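MutT/nudix family protein (PDB 2FML) is of unknown function but probably binds a nucleotide-related ligand and may act as a transcriptional regulator. Local coordinates at residues Leu109-Arg120 with Phe184-Ala193. Sequence-based numbering, arbitrary orientation.
Sequences LHSFSRPDRDPR and FDHSEIIIKA. With GOL (glycerol), chain C.
R117 grips the carboxylate of D185 side-on, its NE 2.8 Å from OD2 and its NH2 2.8 Å from OD1. The bond to OD2 is nearly straight (163°) but comes from above the carboxylate plane, whereas OD1 is met on its syn side. The bend of the arginine chain at chi3 (-68°) turns the guanidinium so that its other edge serves a bound glycerol, probably from the crystallisation liquor. There NH1 reaches glycerol O3 and also hydrogen-bonds to V123 O, while NH2, already held by D185, donates to glycerol O2. H186 NE2 gives O2 a second, almost linear bond (175°), and its ND1 accepts a hydrogen bond from the backbone N of L74. Glycerol O3 in turn donates to D118 OD2 at 2.6 Å, and D43 OD2 also hydrogen-bonds to the ligand. D118 is itself fixed by R120, whose NE and NH2 take one oxygen each, while the backbone N of R120 closes an Asx turn on OD1. The F184 ring lies under the ligand, with glycerol C2 over its centre. A water takes up D185 OD2, donating to it and to E188 OE1; R114 NH2 makes only a weak salt bridge with E188 OE2, at 3.4 Å. Farther along, strand 106-112 packs on helix 186-200: I189 CG1 lies over one face of F112, and H110 points the CD2 edge of its ring at the centre of the opposite face, with K192 CE 3.9 Å from the H110 centroid. L109 CD2 rests on A193 CB. Both D185 oxygens thus orient R117, and R117, H186 and D118, with the F184 face, line a pocket between the Nudix sheet and the start of the helix that is consistent with binding a hydroxyl-bearing ligand.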
loop_
_atom_site.group_PDB
_atom_site.type_symbol
_atom_site.label_atom_id
_atom_site.label_comp_id
_atom_site.label_asym_id
_atom_site.label_seq_id
_atom_site.Cartn_x
_atom_site.Cartn_y
_atom_site.Cartn_z
ATOM N N LEU A 109 3.545 -2.663 3.175
ATOM C CA LEU A 109 3.437 -1.502 4.034
ATOM C C LEU A 109 3.117 -0.230 3.187
ATOM O O LEU A 109 2.100 0.462 3.406
ATOM C CB LEU A 109 4.724 -1.355 4.870
ATOM C CG LEU A 109 5.008 -0.054 5.650
ATOM C CD1 LEU A 109 3.972 0.225 6.717
ATOM C CD2 LEU A 109 6.428 -0.077 6.226
ATOM N N HIS A 110 3.999 0.075 2.237
ATOM C CA HIS A 110 3.917 1.287 1.475
ATOM C C HIS A 110 4.967 1.222 0.337
ATOM O O HIS A 110 6.037 0.579 0.503
ATOM C CB HIS A 110 4.143 2.498 2.375
ATOM C CG HIS A 110 3.945 3.807 1.675
ATOM N ND1 HIS A 110 2.708 4.427 1.546
ATOM C CD2 HIS A 110 4.840 4.628 1.075
ATOM C CE1 HIS A 110 2.862 5.569 0.887
ATOM N NE2 HIS A 110 4.147 5.706 0.588
ATOM N N SER A 111 4.655 1.851 -0.809
ATOM C CA SER A 111 5.609 1.990 -1.885
ATOM C C SER A 111 6.113 3.418 -1.901
ATOM O O SER A 111 5.321 4.342 -1.952
ATOM C CB SER A 111 5.044 1.651 -3.248
ATOM O OG SER A 111 4.269 0.500 -3.075
ATOM N N PHE A 112 7.444 3.523 -1.965
ATOM C CA PHE A 112 8.194 4.765 -1.987
ATOM C C PHE A 112 8.799 4.991 -3.331
ATOM O O PHE A 112 9.453 4.095 -3.885
ATOM C CB PHE A 112 9.276 4.647 -0.920
ATOM C CG PHE A 112 8.699 4.607 0.470
ATOM C CD1 PHE A 112 8.504 5.785 1.190
ATOM C CD2 PHE A 112 8.401 3.380 1.055
ATOM C CE1 PHE A 112 7.951 5.725 2.473
ATOM C CE2 PHE A 112 7.861 3.323 2.310
ATOM C CZ PHE A 112 7.609 4.473 3.007
ATOM N N SER A 113 8.511 6.170 -3.883
ATOM C CA SER A 113 8.749 6.452 -5.250
ATOM C C SER A 113 9.274 7.849 -5.506
ATOM O O SER A 113 9.300 8.303 -6.661
ATOM C CB SER A 113 7.475 6.261 -6.029
ATOM O OG SER A 113 6.456 7.173 -5.563
ATOM N N ARG A 114 9.684 8.520 -4.459
ATOM C CA ARG A 114 10.236 9.847 -4.618
ATOM C C ARG A 114 11.380 9.752 -5.656
ATOM O O ARG A 114 12.191 8.837 -5.588
ATOM C CB ARG A 114 10.799 10.315 -3.275
ATOM C CG ARG A 114 11.820 11.383 -3.468
ATOM C CD ARG A 114 11.896 12.229 -2.146
ATOM N NE ARG A 114 12.460 11.433 -1.039
ATOM C CZ ARG A 114 13.757 11.245 -0.877
ATOM N NH1 ARG A 114 14.644 11.781 -1.750
ATOM N NH2 ARG A 114 14.153 10.585 0.169
ATOM N N PRO A 115 11.374 10.642 -6.670
ATOM C CA PRO A 115 12.223 10.460 -7.856
ATOM C C PRO A 115 13.730 10.425 -7.592
ATOM O O PRO A 115 14.492 9.934 -8.434
ATOM C CB PRO A 115 11.841 11.668 -8.741
ATOM C CG PRO A 115 10.467 12.059 -8.308
ATOM C CD PRO A 115 10.449 11.786 -6.813
ATOM N N ASP A 116 14.171 10.918 -6.435
ATOM C CA ASP A 116 15.582 10.894 -6.097
ATOM C C ASP A 116 15.911 10.165 -4.795
ATOM O O ASP A 116 16.964 10.472 -4.183
ATOM C CB ASP A 116 16.097 12.341 -5.972
ATOM C CG ASP A 116 15.289 13.140 -4.932
ATOM O OD1 ASP A 116 14.307 12.565 -4.343
ATOM O OD2 ASP A 116 15.607 14.324 -4.721
ATOM N N ARG A 117 15.053 9.228 -4.365
ATOM C CA ARG A 117 15.338 8.444 -3.188
ATOM C C ARG A 117 16.601 7.515 -3.309
ATOM O O ARG A 117 17.162 7.140 -2.300
ATOM C CB ARG A 117 14.097 7.572 -2.805
ATOM C CG ARG A 117 13.654 6.549 -3.868
ATOM C CD ARG A 117 12.460 5.784 -3.347
ATOM N NE ARG A 117 12.923 4.966 -2.244
ATOM C CZ ARG A 117 13.678 3.876 -2.379
ATOM N NH1 ARG A 117 14.020 3.432 -3.598
ATOM N NH2 ARG A 117 14.141 3.262 -1.298
ATOM N N ASP A 118 17.018 7.145 -4.535
ATOM C CA ASP A 118 18.200 6.262 -4.709
ATOM C C ASP A 118 19.204 6.969 -5.611
ATOM O O ASP A 118 18.852 7.358 -6.710
ATOM C CB ASP A 118 17.725 4.896 -5.304
ATOM C CG ASP A 118 18.759 3.769 -5.202
ATOM O OD1 ASP A 118 19.928 3.932 -5.559
ATOM O OD2 ASP A 118 18.386 2.667 -4.799
ATOM N N PRO A 119 20.478 7.133 -5.178
ATOM C CA PRO A 119 21.448 7.781 -6.128
ATOM C C PRO A 119 21.727 6.995 -7.461
ATOM O O PRO A 119 22.350 7.560 -8.383
ATOM C CB PRO A 119 22.724 7.898 -5.308
ATOM C CG PRO A 119 22.626 6.862 -4.365
ATOM C CD PRO A 119 21.154 6.718 -3.944
ATOM N N ARG A 120 21.261 5.735 -7.580
ATOM C CA ARG A 120 21.413 4.970 -8.858
ATOM C C ARG A 120 20.507 5.447 -10.026
ATOM O O ARG A 120 20.807 5.199 -11.158
ATOM C CB ARG A 120 21.227 3.461 -8.624
ATOM C CG ARG A 120 22.468 2.820 -7.961
ATOM C CD ARG A 120 22.169 1.445 -7.363
ATOM N NE ARG A 120 21.155 1.501 -6.342
ATOM C CZ ARG A 120 20.933 0.526 -5.466
ATOM N NH1 ARG A 120 21.638 -0.562 -5.539
ATOM N NH2 ARG A 120 19.974 0.630 -4.571
ATOM N N PHE A 184 19.555 5.572 2.177
ATOM C CA PHE A 184 18.417 5.838 1.316
ATOM C C PHE A 184 17.386 6.690 2.057
ATOM O O PHE A 184 17.787 7.635 2.757
ATOM C CB PHE A 184 17.807 4.545 0.756
ATOM C CG PHE A 184 18.804 3.661 0.007
ATOM C CD1 PHE A 184 19.205 3.988 -1.273
ATOM C CD2 PHE A 184 19.300 2.487 0.591
ATOM C CE1 PHE A 184 20.117 3.160 -1.974
ATOM C CE2 PHE A 184 20.165 1.671 -0.059
ATOM C CZ PHE A 184 20.593 2.002 -1.395
ATOM N N ASP A 185 16.103 6.322 1.919
ATOM C CA ASP A 185 14.974 6.933 2.609
ATOM C C ASP A 185 14.436 5.931 3.640
ATOM O O ASP A 185 13.297 5.996 4.034
ATOM C CB ASP A 185 13.866 7.304 1.592
ATOM C CG ASP A 185 13.333 6.084 0.812
ATOM O OD1 ASP A 185 13.965 5.005 0.857
ATOM O OD2 ASP A 185 12.274 6.191 0.146
ATOM N N HIS A 186 15.298 5.049 4.132
ATOM C CA HIS A 186 14.870 4.020 5.124
ATOM C C HIS A 186 14.379 4.556 6.462
ATOM O O HIS A 186 13.599 3.910 7.131
ATOM C CB HIS A 186 15.954 2.967 5.330
ATOM C CG HIS A 186 16.176 2.143 4.117
ATOM N ND1 HIS A 186 16.979 1.020 4.115
ATOM C CD2 HIS A 186 15.673 2.268 2.862
ATOM C CE1 HIS A 186 16.962 0.489 2.906
ATOM N NE2 HIS A 186 16.179 1.230 2.133
ATOM N N SER A 187 14.802 5.761 6.823
ATOM C CA SER A 187 14.222 6.401 8.013
ATOM C C SER A 187 12.708 6.669 7.838
ATOM O O SER A 187 11.903 6.449 8.792
ATOM C CB SER A 187 14.954 7.729 8.266
ATOM O OG SER A 187 14.277 8.627 7.455
ATOM N N GLU A 188 12.315 7.098 6.622
ATOM C CA GLU A 188 10.901 7.259 6.302
ATOM C C GLU A 188 10.122 5.977 6.312
ATOM O O GLU A 188 8.949 5.991 6.544
ATOM C CB GLU A 188 10.651 7.896 4.908
ATOM C CG GLU A 188 10.967 9.356 4.797
ATOM C CD GLU A 188 11.136 9.723 3.353
ATOM O OE1 GLU A 188 10.161 9.458 2.625
ATOM O OE2 GLU A 188 12.244 10.207 2.938
ATOM N N ILE A 189 10.758 4.921 5.848
ATOM C CA ILE A 189 10.163 3.621 5.831
ATOM C C ILE A 189 9.980 3.051 7.275
ATOM O O ILE A 189 8.939 2.470 7.576
ATOM C CB ILE A 189 10.974 2.605 4.947
ATOM C CG1 ILE A 189 11.407 3.164 3.550
ATOM C CG2 ILE A 189 10.233 1.279 4.925
ATOM C CD1 ILE A 189 12.014 2.052 2.605
ATOM N N ILE A 190 10.963 3.208 8.148
ATOM C CA ILE A 190 10.805 2.734 9.529
ATOM C C ILE A 190 9.712 3.482 10.314
ATOM O O ILE A 190 8.865 2.879 11.018
ATOM C CB ILE A 190 12.156 2.720 10.268
ATOM C CG1 ILE A 190 12.956 1.584 9.662
ATOM C CG2 ILE A 190 11.961 2.459 11.856
ATOM C CD1 ILE A 190 14.386 1.534 9.965
ATOM N N ILE A 191 9.708 4.798 10.167
ATOM C CA ILE A 191 8.650 5.650 10.712
ATOM C C ILE A 191 7.278 5.240 10.150
ATOM O O ILE A 191 6.303 5.122 10.899
ATOM C CB ILE A 191 8.991 7.141 10.410
ATOM C CG1 ILE A 191 10.248 7.549 11.183
ATOM C CG2 ILE A 191 7.831 8.099 10.621
ATOM C CD1 ILE A 191 10.104 7.592 12.603
ATOM N N LYS A 192 7.184 5.024 8.843
ATOM C CA LYS A 192 5.896 4.516 8.264
ATOM C C LYS A 192 5.436 3.214 8.935
ATOM O O LYS A 192 4.266 3.078 9.291
ATOM C CB LYS A 192 5.966 4.365 6.737
ATOM C CG LYS A 192 4.632 4.078 5.957
ATOM C CD LYS A 192 3.726 5.334 5.637
ATOM C CE LYS A 192 4.285 6.375 4.690
ATOM N NZ LYS A 192 3.171 7.467 4.368
ATOM N N ALA A 193 6.363 2.281 9.116
ATOM C CA ALA A 193 6.088 0.991 9.771
ATOM C C ALA A 193 5.672 1.175 11.213
ATOM O O ALA A 193 4.698 0.508 11.685
ATOM C CB ALA A 193 7.323 0.037 9.667
HETATM C C1 GOL C . 17.180 -0.982 -1.207
HETATM O O1 GOL C . 17.413 -1.365 0.175
HETATM C C2 GOL C . 16.781 0.499 -1.428
HETATM O O2 GOL C . 15.565 0.865 -0.744
HETATM C C3 GOL C . 16.511 0.584 -2.926
HETATM O O3 GOL C . 16.318 1.884 -3.465
HETATM O O HOH W 1 11.000 8.624 -0.089
#